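Local structure of lipoteichoic acid primase (Listeria monocytogenes, 4UOP) at residues B[92-97]-B[324-329]. The protein belongs to the sulfatase-like family of metal-dependent enzymes, here as an extracellular catalytic domain that carries a bound magnesium ion. Sequence-based numbering, arbitrary orientation.
Sequences ETMYSN and PGMENP
Met-94 and Met-326 meet obliquely, the terminal methyl CE of Met-326 lying 3.7 Å from CG of Met-94. In Met-326 CG points opposite the backbone N (chi1 168°) and the chain runs straight as far as the sulfur; a bend at chi3 then folds the methyl against the base of the other methionine. Its SD rests on the backbone at the Thr-93 to Met-94 junction, 3.7 Å from Met-94 N. Met-94 stays extended beyond CG and reaches past this methyl to Asn-328, where its CE comes 3.6 Å from the backbone O.

In the mixed sheet of this sulfatase-type domain, strand 94-100 lies between strand 319-322, antiparallel to it, and strand 330-331, parallel to it; residues 324-329 belong to the loop that passes from one neighbour to the other. No hydrogen bond links the two segments directly, but just beyond Pro-329 the backbone of Gly-330 pairs with Thr-93 and Tyr-95. Pro-329 lies against the backbone of Thr-93, its CB 3.5 Å from Thr-93 O. The exposed Asn-328 side chain crosses that of Met-94 at about a right angle, and its ND2 is hydrogen-bonded to Tyr-51 OH.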
loop_
_atom_site.group_PDB
_atom_site.type_symbol
_atom_site.label_atom_id
_atom_site.label_comp_id
_atom_site.label_asym_id
_atom_site.label_seq_id
_atom_site.Cartn_x
_atom_site.Cartn_y
_atom_site.Cartn_z
ATOM N N GLU B 92 -37.020 -7.460 -6.937
ATOM C CA GLU B 92 -37.465 -7.852 -5.597
ATOM C C GLU B 92 -36.537 -7.408 -4.465
ATOM O O GLU B 92 -36.681 -7.877 -3.342
ATOM C CB GLU B 92 -37.680 -9.368 -5.539
ATOM C CG GLU B 92 -36.450 -10.206 -5.820
ATOM C CD GLU B 92 -36.712 -11.703 -5.689
ATOM O OE1 GLU B 92 -36.938 -12.197 -4.565
ATOM O OE2 GLU B 92 -36.671 -12.403 -6.717
ATOM N N THR B 93 -35.609 -6.500 -4.745
ATOM C CA THR B 93 -34.701 -5.997 -3.709
ATOM C C THR B 93 -34.575 -4.487 -3.770
ATOM O O THR B 93 -35.028 -3.840 -4.718
ATOM C CB THR B 93 -33.275 -6.566 -3.903
ATOM O OG1 THR B 93 -32.780 -6.166 -5.181
ATOM C CG2 THR B 93 -33.278 -8.054 -3.806
ATOM N N MET B 94 -33.957 -3.925 -2.746
ATOM C CA MET B 94 -33.398 -2.595 -2.847
ATOM C C MET B 94 -31.956 -2.786 -3.348
ATOM O O MET B 94 -31.191 -3.580 -2.781
ATOM C CB MET B 94 -33.422 -1.890 -1.504
ATOM C CG MET B 94 -34.829 -1.511 -1.041
ATOM S SD MET B 94 -34.762 -0.818 0.614
ATOM C CE MET B 94 -36.498 -0.465 0.916
ATOM N N TYR B 95 -31.606 -2.091 -4.410
ATOM C CA TYR B 95 -30.286 -2.247 -5.005
ATOM C C TYR B 95 -29.738 -0.888 -5.382
ATOM O O TYR B 95 -30.484 0.096 -5.467
ATOM C CB TYR B 95 -30.351 -3.189 -6.213
ATOM C CG TYR B 95 -31.096 -2.621 -7.392
ATOM C CD1 TYR B 95 -32.480 -2.714 -7.480
ATOM C CD2 TYR B 95 -30.414 -1.935 -8.394
ATOM C CE1 TYR B 95 -33.165 -2.166 -8.560
ATOM C CE2 TYR B 95 -31.078 -1.380 -9.464
ATOM C CZ TYR B 95 -32.450 -1.504 -9.550
ATOM O OH TYR B 95 -33.077 -0.941 -10.628
ATOM N N SER B 96 -28.427 -0.831 -5.584
ATOM C CA SER B 96 -27.760 0.419 -5.891
ATOM C C SER B 96 -26.911 0.344 -7.133
ATOM O O SER B 96 -26.177 -0.617 -7.332
ATOM C CB SER B 96 -26.859 0.833 -4.746
ATOM O OG SER B 96 -26.132 1.990 -5.088
ATOM N N ASN B 97 -27.007 1.385 -7.952
ATOM C CA ASN B 97 -26.120 1.584 -9.104
ATOM C C ASN B 97 -25.004 2.573 -8.814
ATOM O O ASN B 97 -24.265 2.949 -9.718
ATOM C CB ASN B 97 -26.927 2.059 -10.315
ATOM C CG ASN B 97 -27.907 1.024 -10.791
ATOM O OD1 ASN B 97 -27.632 -0.175 -10.729
ATOM N ND2 ASN B 97 -29.067 1.473 -11.245
ATOM N N PRO B 324 -37.555 -9.668 4.454
ATOM C CA PRO B 324 -38.927 -10.182 4.327
ATOM C C PRO B 324 -39.996 -9.091 4.449
ATOM O O PRO B 324 -39.914 -8.234 5.334
ATOM C CB PRO B 324 -39.047 -11.175 5.486
ATOM C CG PRO B 324 -37.642 -11.491 5.882
ATOM C CD PRO B 324 -36.868 -10.229 5.632
ATOM N N GLY B 325 -40.978 -9.136 3.560
ATOM C CA GLY B 325 -42.079 -8.182 3.586
ATOM C C GLY B 325 -41.704 -6.786 3.130
ATOM O O GLY B 325 -42.394 -5.823 3.464
ATOM N N MET B 326 -40.602 -6.659 2.388
ATOM C CA MET B 326 -40.233 -5.376 1.791
ATOM C C MET B 326 -41.333 -4.944 0.821
ATOM O O MET B 326 -41.750 -5.727 -0.029
ATOM C CB MET B 326 -38.907 -5.508 1.033
ATOM C CG MET B 326 -38.568 -4.315 0.136
ATOM S SD MET B 326 -37.090 -4.616 -0.843
ATOM C CE MET B 326 -35.865 -4.698 0.447
ATOM N N GLU B 327 -41.804 -3.710 0.946
ATOM C CA GLU B 327 -42.879 -3.233 0.068
ATOM C C GLU B 327 -42.380 -2.248 -0.989
ATOM O O GLU B 327 -43.111 -1.905 -1.914
ATOM C CB GLU B 327 -44.013 -2.614 0.887
ATOM C CG GLU B 327 -43.677 -1.292 1.560
ATOM C CD GLU B 327 -44.809 -0.789 2.439
ATOM O OE1 GLU B 327 -45.398 -1.606 3.186
ATOM O OE2 GLU B 327 -45.107 0.425 2.382
ATOM N N ASN B 328 -41.123 -1.838 -0.865
ATOM C CA ASN B 328 -40.578 -0.717 -1.607
ATOM C C ASN B 328 -39.300 -1.096 -2.376
ATOM O O ASN B 328 -38.279 -0.443 -2.221
ATOM C CB ASN B 328 -40.276 0.376 -0.571
ATOM C CG ASN B 328 -39.872 1.691 -1.189
ATOM O OD1 ASN B 328 -40.239 2.000 -2.321
ATOM N ND2 ASN B 328 -39.111 2.482 -0.438
ATOM N N PRO B 329 -39.350 -2.153 -3.215
ATOM C CA PRO B 329 -38.135 -2.546 -3.936
ATOM C C PRO B 329 -37.757 -1.539 -5.005
ATOM O O PRO B 329 -38.621 -0.832 -5.521
ATOM C CB PRO B 329 -38.533 -3.871 -4.592
ATOM C CG PRO B 329 -40.013 -3.741 -4.792
ATOM C CD PRO B 329 -40.491 -3.010 -3.572
#